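Local structure of fimbrin (Schizosaccharomyces pombe, 1RT8) at residues 46-49 with 53-56; 301-306 with 313-318; 192-197 with 219-224. The protein binds actin filaments and crosslinks them, working in cell polarity, cytokinesis, mating and spore formation of fission yeast. One frame throughout, in Å; residues are numbered along the deposited sequence.

Interaction 1. Residues 46-49 with 53-56; sequences DQCK and ILSK
Ile-53 packs against Gln-47 and Cys-48 across the short link between helix 43-47 and helix 52-61 in the first calponin-homology domain.

The side chain of Ile-53 leaves its helix heading for the other segment. Its CB divides the work between two branches. CG2 lies anti to the backbone N and goes to Cys-48, where it rests 4.3 Å from SG. CG1 takes the other course, beside the backbone N, and passes Gln-47 O at 3.8 Å. The branch then runs on fully extended (chi2 179°), which carries CD1 to the base of Gln-47, alongside CB and the carbonyl oxygen. There CD1 meets CB of Gln-47 at 3.7 Å and comes closer still to the carbonyl oxygen. Leu-54 adds a looser apolar contact, with its CG 4.4 Å from Cys-48 SG. SG thus rests against two successive residues of the helix.

No direct hydrogen bond crosses the link. Two waters do the bridging. The backbone N atoms of Ile-53 and Leu-54 lie in the first turn of helix 52-61, where no carbonyl of the same helix can serve them. Each donates to a water, and each water donates to a carbonyl: Gln-47 O for one, Cys-48 O for the other. The first of these waters lies so near Gln-47 O that its exact position is doubtful. The second is regular, 2.9 Å from Leu-54 N.

The apolar side faces inward. Helix 11-25 touches Ile-53 through Ile-21 and Leu-25, and helix 117-131 touches Cys-48 and Leu-54. The tightest point is the methyl CD1 of Ile-53, 3.2 Å from Gln-47 O.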
ATOM      1  N   ASP A  46      23.540  -5.066   3.092  1.00 42.23           N
ATOM      2  CA  ASP A  46      24.267  -4.264   4.066  1.00 42.00           C
ATOM      3  C   ASP A  46      23.979  -2.806   3.756  1.00 40.73           C
ATOM      4  O   ASP A  46      23.868  -1.975   4.660  1.00 41.23           O
ATOM      5  CB  ASP A  46      25.770  -4.512   3.977  1.00 44.14           C
ATOM      6  CG  ASP A  46      26.176  -5.841   4.567  1.00 47.88           C
ATOM      7  OD1 ASP A  46      25.803  -6.115   5.730  1.00 49.36           O
ATOM      8  OD2 ASP A  46      26.875  -6.608   3.871  1.00 49.28           O
ATOM      9  N   GLN A  47      23.857  -2.504   2.470  1.00 38.82           N
ATOM     10  CA  GLN A  47      23.570  -1.150   2.026  1.00 38.46           C
ATOM     11  C   GLN A  47      22.140  -0.738   2.379  1.00 36.76           C
ATOM     12  O   GLN A  47      21.804   0.445   2.318  1.00 36.55           O
ATOM     13  CB  GLN A  47      23.768  -1.036   0.513  1.00 40.63           C
ATOM     14  CG  GLN A  47      25.214  -1.121   0.064  1.00 44.93           C
ATOM     15  CD  GLN A  47      26.065  -0.036   0.688  1.00 47.23           C
ATOM     16  OE1 GLN A  47      25.681   1.132   0.700  1.00 48.69           O
ATOM     17  NE2 GLN A  47      27.229  -0.413   1.205  1.00 50.49           N
ATOM     18  N   CYS A  48      21.302  -1.710   2.744  1.00 32.88           N
ATOM     19  CA  CYS A  48      19.911  -1.426   3.088  1.00 31.16           C
ATOM     20  C   CYS A  48      19.677  -1.183   4.573  1.00 31.25           C
ATOM     21  O   CYS A  48      18.599  -0.744   4.971  1.00 29.91           O
ATOM     22  CB  CYS A  48      19.008  -2.569   2.624  1.00 30.77           C
ATOM     23  SG  CYS A  48      18.651  -2.560   0.844  1.00 30.96           S
ATOM     24  N   LYS A  49      20.699  -1.442   5.381  1.00 31.30           N
ATOM     25  CA  LYS A  49      20.609  -1.296   6.833  1.00 31.41           C
ATOM     26  C   LYS A  49      20.219   0.057   7.417  1.00 30.55           C
ATOM     27  O   LYS A  49      19.560   0.104   8.467  1.00 31.27           O
ATOM     28  CB  LYS A  49      21.922  -1.742   7.480  1.00 32.60           C
ATOM     29  CG  LYS A  49      22.224  -3.222   7.300  1.00 35.99           C
ATOM     30  CD  LYS A  49      23.513  -3.609   8.014  1.00 35.55           C
ATOM     31  CE  LYS A  49      23.724  -5.111   7.996  1.00 37.58           C
ATOM     32  NZ  LYS A  49      24.946  -5.508   8.746  1.00 41.70           N
ATOM     33  N   ILE A  53      18.122   3.684   1.228  1.00 24.44           N
ATOM     34  CA  ILE A  53      17.808   3.066  -0.055  1.00 25.50           C
ATOM     35  C   ILE A  53      16.343   2.663  -0.118  1.00 27.55           C
ATOM     36  O   ILE A  53      15.661   2.935  -1.112  1.00 27.83           O
ATOM     37  CB  ILE A  53      18.671   1.820  -0.292  1.00 24.82           C
ATOM     38  CG1 ILE A  53      20.125   2.244  -0.525  1.00 27.02           C
ATOM     39  CG2 ILE A  53      18.136   1.025  -1.466  1.00 24.65           C
ATOM     40  CD1 ILE A  53      21.069   1.091  -0.758  1.00 29.20           C
ATOM     41  N   LEU A  54      15.857   2.015   0.939  1.00 25.51           N
ATOM     42  CA  LEU A  54      14.458   1.590   0.970  1.00 25.76           C
ATOM     43  C   LEU A  54      13.500   2.772   0.941  1.00 23.77           C
ATOM     44  O   LEU A  54      12.482   2.728   0.255  1.00 24.25           O
ATOM     45  CB  LEU A  54      14.193   0.723   2.204  1.00 24.45           C
ATOM     46  CG  LEU A  54      14.873  -0.643   2.111  1.00 24.06           C
ATOM     47  CD1 LEU A  54      14.719  -1.406   3.427  1.00 24.57           C
ATOM     48  CD2 LEU A  54      14.267  -1.417   0.951  1.00 22.83           C
ATOM     49  N   SER A  55      13.823   3.830   1.687  1.00 26.05           N
ATOM     50  CA  SER A  55      12.982   5.025   1.718  1.00 25.97           C
ATOM     51  C   SER A  55      12.904   5.620   0.318  1.00 26.44           C
ATOM     52  O   SER A  55      11.845   6.088  -0.111  1.00 25.24           O
ATOM     53  CB  SER A  55      13.550   6.074   2.691  1.00 27.04           C
ATOM     54  OG  SER A  55      13.392   5.672   4.040  1.00 28.19           O
ATOM     55  N   LYS A  56      14.037   5.609  -0.383  1.00 26.89           N
ATOM     56  CA  LYS A  56      14.099   6.125  -1.749  1.00 27.05           C
ATOM     57  C   LYS A  56      13.246   5.250  -2.679  1.00 25.64           C
ATOM     58  O   LYS A  56      12.508   5.757  -3.525  1.00 27.16           O
ATOM     59  CB  LYS A  56      15.552   6.143  -2.246  1.00 29.15           C
ATOM     60  CG  LYS A  56      16.460   7.149  -1.547  1.00 30.92           C
ATOM     61  CD  LYS A  56      16.139   8.569  -1.969  1.00 32.78           C
ATOM     62  CE  LYS A  56      17.169   9.566  -1.408  1.00 34.53           C
ATOM     63  NZ  LYS A  56      16.946  10.927  -1.980  1.00 32.96           N
TER
HETATM   64  O   HOH W   1      19.982   1.990   3.114  1.00 28.94           O
HETATM   65  O   HOH W   2      17.393   0.988   3.117  1.00 22.91           O

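Interaction 2. Residues 301-306 with 313-318; sequences PSIHDF and GLILLQ
Ile-315 CD1 sits over one face of the puckered Pro-301 ring, above CD and 3.8 Å from it. Gln-318 NE2 comes at the edge of the ring, 4.3 Å beyond Pro-301 CD. The Gln-318 amide is the truly flat group. Pro-301 CD lies near its plane, off the NE2 end, not over a face. The amide is held chiefly at OE1, by Thr-300 N; NE2 adds a weak bond, 3.4 Å long, to Leu-314 O one helical turn back. A sulfate about 4 Å from the Gln-318 side chain is probably from the crystallisation liquor.

Ile-315 is the centre of the contact. Its chain bends at chi2 (-61°), which turns CD1 to Pro-301. CD1 of Ile-315 also lies 3.7 Å from Pro-301 O. The second branch, CG2, meets CD1 of Ile-303 at 3.8 Å. The two isoleucines cross at a slant. Ile-303 also packs on Thr-291 and Leu-294 of helix 282-296, so the loop is wedged between that helix and helix 314-323 of the third calponin-homology domain.

No hydrogen bond joins the two segments directly. The contact is therefore apolar and does not depend on charge; the nearby bond from Thr-300 N to Gln-318 OE1 fastens the helix to the residue just before the proline.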
ATOM      1  N   PRO A 301     -10.029 -12.152   1.568  1.00 41.42           N
ATOM      2  CA  PRO A 301      -9.928 -11.462   0.276  1.00 38.53           C
ATOM      3  C   PRO A 301      -9.645 -10.019   0.581  1.00 37.16           C
ATOM      4  O   PRO A 301     -10.544  -9.319   1.039  1.00 37.80           O
ATOM      5  CB  PRO A 301     -11.325 -11.614  -0.353  1.00 38.60           C
ATOM      6  CG  PRO A 301     -12.059 -12.571   0.564  1.00 36.77           C
ATOM      7  CD  PRO A 301     -11.432 -12.393   1.923  1.00 37.22           C
ATOM      8  N   SER A 302      -8.411  -9.577   0.359  1.00 35.47           N
ATOM      9  CA  SER A 302      -8.076  -8.182   0.624  1.00 34.29           C
ATOM     10  C   SER A 302      -9.160  -7.357  -0.029  1.00 30.93           C
ATOM     11  O   SER A 302      -9.697  -7.755  -1.062  1.00 30.45           O
ATOM     12  CB  SER A 302      -6.751  -7.810  -0.018  1.00 34.60           C
ATOM     13  OG  SER A 302      -5.739  -8.699   0.423  1.00 40.70           O
ATOM     14  N   ILE A 303      -9.466  -6.209   0.558  1.00 28.78           N
ATOM     15  CA  ILE A 303     -10.498  -5.333   0.026  1.00 25.88           C
ATOM     16  C   ILE A 303     -10.004  -4.440  -1.111  1.00 27.58           C
ATOM     17  O   ILE A 303      -8.923  -3.848  -1.020  1.00 23.72           O
ATOM     18  CB  ILE A 303     -11.049  -4.408   1.136  1.00 26.99           C
ATOM     19  CG1 ILE A 303     -11.643  -5.238   2.268  1.00 26.12           C
ATOM     20  CG2 ILE A 303     -12.057  -3.421   0.550  1.00 24.73           C
ATOM     21  CD1 ILE A 303     -11.774  -4.476   3.552  1.00 21.85           C
ATOM     22  N   HIS A 304     -10.800  -4.328  -2.172  1.00 25.90           N
ATOM     23  CA  HIS A 304     -10.440  -3.466  -3.302  1.00 28.28           C
ATOM     24  C   HIS A 304     -11.628  -2.603  -3.702  1.00 29.27           C
ATOM     25  O   HIS A 304     -11.528  -1.737  -4.572  1.00 30.51           O
ATOM     26  CB  HIS A 304      -9.953  -4.319  -4.483  1.00 30.02           C
ATOM     27  CG  HIS A 304      -8.636  -4.994  -4.223  1.00 31.04           C
ATOM     28  ND1 HIS A 304      -7.442  -4.305  -4.215  1.00 32.50           N
ATOM     29  CD2 HIS A 304      -8.332  -6.271  -3.881  1.00 32.18           C
ATOM     30  CE1 HIS A 304      -6.462  -5.123  -3.874  1.00 31.18           C
ATOM     31  NE2 HIS A 304      -6.975  -6.322  -3.665  1.00 33.80           N
ATOM     32  N   ASP A 305     -12.745  -2.837  -3.019  1.00 28.05           N
ATOM     33  CA  ASP A 305     -13.993  -2.104  -3.253  1.00 26.93           C
ATOM     34  C   ASP A 305     -14.793  -2.122  -1.942  1.00 25.80           C
ATOM     35  O   ASP A 305     -15.638  -2.998  -1.723  1.00 24.31           O
ATOM     36  CB  ASP A 305     -14.794  -2.776  -4.379  1.00 27.52           C
ATOM     37  CG  ASP A 305     -15.958  -1.926  -4.854  1.00 30.76           C
ATOM     38  OD1 ASP A 305     -16.242  -0.910  -4.198  1.00 32.77           O
ATOM     39  OD2 ASP A 305     -16.587  -2.274  -5.874  1.00 34.39           O
ATOM     40  N   PHE A 306     -14.502  -1.148  -1.082  1.00 24.57           N
ATOM     41  CA  PHE A 306     -15.117  -1.003   0.236  1.00 25.74           C
ATOM     42  C   PHE A 306     -16.646  -1.070   0.264  1.00 26.21           C
ATOM     43  O   PHE A 306     -17.230  -1.697   1.146  1.00 25.81           O
ATOM     44  CB  PHE A 306     -14.658   0.323   0.862  1.00 22.75           C
ATOM     45  CG  PHE A 306     -15.193   0.577   2.258  1.00 23.49           C
ATOM     46  CD1 PHE A 306     -14.500   0.127   3.378  1.00 24.78           C
ATOM     47  CD2 PHE A 306     -16.369   1.312   2.454  1.00 21.19           C
ATOM     48  CE1 PHE A 306     -14.965   0.409   4.669  1.00 21.54           C
ATOM     49  CE2 PHE A 306     -16.838   1.597   3.732  1.00 21.83           C
ATOM     50  CZ  PHE A 306     -16.132   1.145   4.843  1.00 22.12           C
ATOM     51  N   GLY A 313     -20.904  -9.661   4.925  1.00 22.15           N
ATOM     52  CA  GLY A 313     -20.506  -9.687   6.321  1.00 21.79           C
ATOM     53  C   GLY A 313     -19.283 -10.469   6.758  1.00 23.79           C
ATOM     54  O   GLY A 313     -18.885 -10.384   7.923  1.00 24.95           O
ATOM     55  N   LEU A 314     -18.677 -11.216   5.845  1.00 22.59           N
ATOM     56  CA  LEU A 314     -17.517 -12.030   6.183  1.00 23.30           C
ATOM     57  C   LEU A 314     -16.282 -11.233   6.579  1.00 24.36           C
ATOM     58  O   LEU A 314     -15.578 -11.599   7.520  1.00 26.27           O
ATOM     59  CB  LEU A 314     -17.196 -12.965   5.016  1.00 22.00           C
ATOM     60  CG  LEU A 314     -18.282 -14.016   4.754  1.00 22.50           C
ATOM     61  CD1 LEU A 314     -17.844 -14.943   3.615  1.00 22.64           C
ATOM     62  CD2 LEU A 314     -18.511 -14.823   6.024  1.00 23.50           C
ATOM     63  N   ILE A 315     -16.019 -10.150   5.858  1.00 24.30           N
ATOM     64  CA  ILE A 315     -14.878  -9.291   6.146  1.00 25.42           C
ATOM     65  C   ILE A 315     -15.016  -8.679   7.534  1.00 26.10           C
ATOM     66  O   ILE A 315     -14.073  -8.696   8.320  1.00 26.42           O
ATOM     67  CB  ILE A 315     -14.760  -8.153   5.103  1.00 26.69           C
ATOM     68  CG1 ILE A 315     -14.424  -8.742   3.732  1.00 25.94           C
ATOM     69  CG2 ILE A 315     -13.717  -7.122   5.549  1.00 28.72           C
ATOM     70  CD1 ILE A 315     -13.126  -9.496   3.666  1.00 25.21           C
ATOM     71  N   LEU A 316     -16.196  -8.141   7.835  1.00 25.34           N
ATOM     72  CA  LEU A 316     -16.438  -7.534   9.140  1.00 25.98           C
ATOM     73  C   LEU A 316     -16.273  -8.550  10.274  1.00 27.24           C
ATOM     74  O   LEU A 316     -15.654  -8.257  11.305  1.00 26.84           O
ATOM     75  CB  LEU A 316     -17.845  -6.918   9.183  1.00 24.52           C
ATOM     76  CG  LEU A 316     -18.017  -5.630   8.351  1.00 24.74           C
ATOM     77  CD1 LEU A 316     -19.479  -5.243   8.244  1.00 21.55           C
ATOM     78  CD2 LEU A 316     -17.231  -4.509   9.002  1.00 24.89           C
ATOM     79  N   LEU A 317     -16.823  -9.746  10.080  1.00 26.50           N
ATOM     80  CA  LEU A 317     -16.732 -10.783  11.090  1.00 25.32           C
ATOM     81  C   LEU A 317     -15.278 -11.174  11.337  1.00 24.66           C
ATOM     82  O   LEU A 317     -14.884 -11.408  12.478  1.00 24.00           O
ATOM     83  CB  LEU A 317     -17.578 -11.990  10.680  1.00 24.15           C
ATOM     84  CG  LEU A 317     -19.083 -11.687  10.724  1.00 26.15           C
ATOM     85  CD1 LEU A 317     -19.888 -12.858  10.181  1.00 27.27           C
ATOM     86  CD2 LEU A 317     -19.496 -11.368  12.151  1.00 25.75           C
ATOM     87  N   GLN A 318     -14.475 -11.230  10.282  1.00 24.75           N
ATOM     88  CA  GLN A 318     -13.063 -11.565  10.449  1.00 26.01           C
ATOM     89  C   GLN A 318     -12.368 -10.490  11.277  1.00 27.78           C
ATOM     90  O   GLN A 318     -11.572 -10.803  12.160  1.00 27.49           O
ATOM     91  CB  GLN A 318     -12.363 -11.683   9.102  1.00 25.83           C
ATOM     92  CG  GLN A 318     -12.729 -12.923   8.311  1.00 27.11           C
ATOM     93  CD  GLN A 318     -12.107 -12.904   6.931  1.00 27.35           C
ATOM     94  OE1 GLN A 318     -10.885 -12.832   6.786  1.00 29.00           O
ATOM     95  NE2 GLN A 318     -12.946 -12.959   5.906  1.00 28.34           N
TER

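Interaction 3. Residues 192-197 with 219-224; sequences DGENYT and LQRAEQ
Arg-221 reaches from helix 218-230 to the backbone of Asp-192 at the start of helix 194-203, in the second calponin-homology domain. Its CG stands anti to the backbone N. The extended chi1 and chi2 carry CD to 3.2 Å from Asp-192 O, beside Gly-193. The bend at chi3 (-53°) then turns the guanidinium so that NH1 comes 2.8 Å from Asp-192 O, in a clearly bent bond. NH2 is taken by Thr-215 O. A leucine in place of Arg-221 would probably leave Asp-192 O and Thr-215 O without their guanidinium donor.

Asp-192 has CG between its own N and carbonyl carbon (chi1 65°). This rotamer puts OD1 2.8 Å from Glu-194 N, an Asx turn over the helix start. Its OD2 pairs with Arg-181, as does OE1 of Glu-194. The extended Glu-194 chain passes Arg-221 obliquely, its carboxylate plane turned 33° from the guanidinium; its OE2 is 4.1 Å from Arg-221 NH1, with no N-H directed at it. Gly-193 O is gripped from opposite faces by N and OG1 of Thr-197.

The guanidinium bonds backbone carbonyls, while the nearby carboxylates probably favour its charge from a distance.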
ATOM      1  N   ASP A 192       6.496 -20.436 -22.008  1.00 29.81           N
ATOM      2  CA  ASP A 192       7.046 -21.016 -23.233  1.00 29.65           C
ATOM      3  C   ASP A 192       7.296 -19.978 -24.318  1.00 29.08           C
ATOM      4  O   ASP A 192       7.706 -20.315 -25.429  1.00 27.45           O
ATOM      5  CB  ASP A 192       6.173 -22.161 -23.782  1.00 29.60           C
ATOM      6  CG  ASP A 192       4.800 -21.708 -24.231  1.00 29.46           C
ATOM      7  OD1 ASP A 192       4.600 -20.503 -24.517  1.00 25.79           O
ATOM      8  OD2 ASP A 192       3.916 -22.586 -24.313  1.00 31.41           O
ATOM      9  N   GLY A 193       7.047 -18.716 -23.979  1.00 29.38           N
ATOM     10  CA  GLY A 193       7.282 -17.620 -24.910  1.00 28.13           C
ATOM     11  C   GLY A 193       6.284 -17.396 -26.025  1.00 27.91           C
ATOM     12  O   GLY A 193       6.401 -16.414 -26.757  1.00 28.82           O
ATOM     13  N   GLU A 194       5.305 -18.286 -26.163  1.00 26.60           N
ATOM     14  CA  GLU A 194       4.301 -18.159 -27.211  1.00 26.52           C
ATOM     15  C   GLU A 194       3.347 -16.994 -27.013  1.00 26.08           C
ATOM     16  O   GLU A 194       3.146 -16.186 -27.915  1.00 25.89           O
ATOM     17  CB  GLU A 194       3.477 -19.444 -27.328  1.00 25.06           C
ATOM     18  CG  GLU A 194       4.168 -20.568 -28.069  1.00 26.56           C
ATOM     19  CD  GLU A 194       3.231 -21.737 -28.352  1.00 27.13           C
ATOM     20  OE1 GLU A 194       2.037 -21.653 -27.991  1.00 29.72           O
ATOM     21  OE2 GLU A 194       3.690 -22.738 -28.938  1.00 26.90           O
ATOM     22  N   ASN A 195       2.737 -16.911 -25.838  1.00 27.74           N
ATOM     23  CA  ASN A 195       1.799 -15.830 -25.584  1.00 27.54           C
ATOM     24  C   ASN A 195       2.455 -14.455 -25.656  1.00 27.72           C
ATOM     25  O   ASN A 195       1.841 -13.496 -26.126  1.00 25.27           O
ATOM     26  CB  ASN A 195       1.088 -16.056 -24.251  1.00 28.25           C
ATOM     27  CG  ASN A 195       0.112 -17.229 -24.322  1.00 31.38           C
ATOM     28  OD1 ASN A 195      -0.416 -17.521 -25.389  1.00 30.20           O
ATOM     29  ND2 ASN A 195      -0.131 -17.895 -23.198  1.00 32.47           N
ATOM     30  N   TYR A 196       3.704 -14.367 -25.213  1.00 27.33           N
ATOM     31  CA  TYR A 196       4.437 -13.108 -25.269  1.00 29.37           C
ATOM     32  C   TYR A 196       4.649 -12.721 -26.736  1.00 30.22           C
ATOM     33  O   TYR A 196       4.436 -11.566 -27.118  1.00 32.56           O
ATOM     34  CB  TYR A 196       5.795 -13.254 -24.575  1.00 28.31           C
ATOM     35  CG  TYR A 196       5.766 -13.132 -23.057  1.00 26.40           C
ATOM     36  CD1 TYR A 196       6.744 -13.760 -22.282  1.00 26.07           C
ATOM     37  CD2 TYR A 196       4.799 -12.367 -22.406  1.00 25.33           C
ATOM     38  CE1 TYR A 196       6.766 -13.635 -20.902  1.00 24.66           C
ATOM     39  CE2 TYR A 196       4.809 -12.227 -21.001  1.00 25.43           C
ATOM     40  CZ  TYR A 196       5.800 -12.868 -20.262  1.00 25.79           C
ATOM     41  OH  TYR A 196       5.849 -12.756 -18.888  1.00 22.45           O
ATOM     42  N   THR A 197       5.063 -13.689 -27.552  1.00 30.14           N
ATOM     43  CA  THR A 197       5.292 -13.448 -28.979  1.00 29.82           C
ATOM     44  C   THR A 197       4.031 -12.931 -29.676  1.00 30.15           C
ATOM     45  O   THR A 197       4.091 -11.984 -30.452  1.00 31.78           O
ATOM     46  CB  THR A 197       5.763 -14.729 -29.693  1.00 28.70           C
ATOM     47  OG1 THR A 197       7.049 -15.109 -29.192  1.00 27.99           O
ATOM     48  CG2 THR A 197       5.862 -14.503 -31.196  1.00 30.03           C
ATOM     49  N   LEU A 219      14.297 -22.212 -24.811  1.00 42.07           N
ATOM     50  CA  LEU A 219      15.237 -21.277 -24.232  1.00 42.36           C
ATOM     51  C   LEU A 219      15.656 -20.254 -25.275  1.00 42.18           C
ATOM     52  O   LEU A 219      15.850 -19.083 -24.954  1.00 43.88           O
ATOM     53  CB  LEU A 219      16.454 -22.019 -23.680  1.00 43.72           C
ATOM     54  CG  LEU A 219      17.241 -21.263 -22.611  1.00 44.78           C
ATOM     55  CD1 LEU A 219      16.279 -20.592 -21.625  1.00 44.39           C
ATOM     56  CD2 LEU A 219      18.168 -22.234 -21.893  1.00 44.50           C
ATOM     57  N   GLN A 220      15.783 -20.690 -26.527  1.00 40.44           N
ATOM     58  CA  GLN A 220      16.166 -19.781 -27.604  1.00 39.83           C
ATOM     59  C   GLN A 220      14.993 -18.891 -27.962  1.00 37.18           C
ATOM     60  O   GLN A 220      15.167 -17.721 -28.296  1.00 37.19           O
ATOM     61  CB  GLN A 220      16.599 -20.548 -28.856  1.00 41.56           C
ATOM     62  CG  GLN A 220      17.919 -21.288 -28.730  1.00 45.87           C
ATOM     63  CD  GLN A 220      18.247 -22.088 -29.981  1.00 48.49           C
ATOM     64  OE1 GLN A 220      18.250 -21.550 -31.092  1.00 48.89           O
ATOM     65  NE2 GLN A 220      18.524 -23.377 -29.807  1.00 49.14           N
ATOM     66  N   ARG A 221      13.791 -19.450 -27.906  1.00 35.13           N
ATOM     67  CA  ARG A 221      12.608 -18.671 -28.224  1.00 33.18           C
ATOM     68  C   ARG A 221      12.468 -17.537 -27.210  1.00 31.22           C
ATOM     69  O   ARG A 221      12.119 -16.410 -27.567  1.00 30.73           O
ATOM     70  CB  ARG A 221      11.366 -19.559 -28.179  1.00 33.49           C
ATOM     71  CG  ARG A 221      10.087 -18.858 -28.595  1.00 31.45           C
ATOM     72  CD  ARG A 221       8.905 -19.766 -28.325  1.00 34.25           C
ATOM     73  NE  ARG A 221       9.100 -21.072 -28.951  1.00 33.23           N
ATOM     74  CZ  ARG A 221       8.457 -22.177 -28.592  1.00 36.22           C
ATOM     75  NH1 ARG A 221       7.569 -22.133 -27.606  1.00 35.81           N
ATOM     76  NH2 ARG A 221       8.705 -23.329 -29.211  1.00 34.66           N
ATOM     77  N   ALA A 222      12.745 -17.844 -25.947  1.00 30.45           N
ATOM     78  CA  ALA A 222      12.648 -16.860 -24.874  1.00 31.57           C
ATOM     79  C   ALA A 222      13.586 -15.690 -25.132  1.00 33.44           C
ATOM     80  O   ALA A 222      13.243 -14.541 -24.862  1.00 33.92           O
ATOM     81  CB  ALA A 222      12.990 -17.505 -23.538  1.00 31.45           C
ATOM     82  N   GLU A 223      14.774 -15.993 -25.645  1.00 34.24           N
ATOM     83  CA  GLU A 223      15.758 -14.961 -25.945  1.00 36.07           C
ATOM     84  C   GLU A 223      15.283 -14.108 -27.111  1.00 36.34           C
ATOM     85  O   GLU A 223      15.429 -12.888 -27.099  1.00 37.11           O
ATOM     86  CB  GLU A 223      17.106 -15.601 -26.280  1.00 38.12           C
ATOM     87  CG  GLU A 223      18.157 -14.620 -26.762  1.00 42.04           C
ATOM     88  CD  GLU A 223      18.405 -13.493 -25.777  1.00 43.32           C
ATOM     89  OE1 GLU A 223      18.656 -13.788 -24.587  1.00 45.18           O
ATOM     90  OE2 GLU A 223      18.359 -12.316 -26.197  1.00 44.77           O
ATOM     91  N   GLN A 224      14.707 -14.758 -28.116  1.00 35.77           N
ATOM     92  CA  GLN A 224      14.204 -14.057 -29.284  1.00 34.46           C
ATOM     93  C   GLN A 224      13.055 -13.149 -28.886  1.00 33.96           C
ATOM     94  O   GLN A 224      12.912 -12.055 -29.427  1.00 33.94           O
ATOM     95  CB  GLN A 224      13.739 -15.057 -30.356  1.00 36.13           C
ATOM     96  CG  GLN A 224      14.882 -15.678 -31.151  1.00 37.99           C
ATOM     97  CD  GLN A 224      14.466 -16.884 -31.989  1.00 39.51           C
ATOM     98  OE1 GLN A 224      13.320 -16.995 -32.427  1.00 40.16           O
ATOM     99  NE2 GLN A 224      15.412 -17.784 -32.229  1.00 41.42           N
TER

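In the fold
Along the chain the order is interaction 1, interaction 3, interaction 2, one in each of the first three calponin-homology domains. Interactions 1 and 3 belong to the first actin-binding region and interaction 2 to the second. Each includes or adjoins the start of a helix that follows an Asp-Gly pair, at 52-61, 194-203 or 314-323, but the partner segment differs. So do the means: waters and Ile-53 packing, an arginine, and isoleucine and proline packing. The centres are 34 to 39 Å apart, with nearest atoms about 21 to 24 Å apart, so none touches another. Interactions 1 and 2 lie on opposite sides of the chain's centre. Each contact therefore serves its own domain within the crosslinking core.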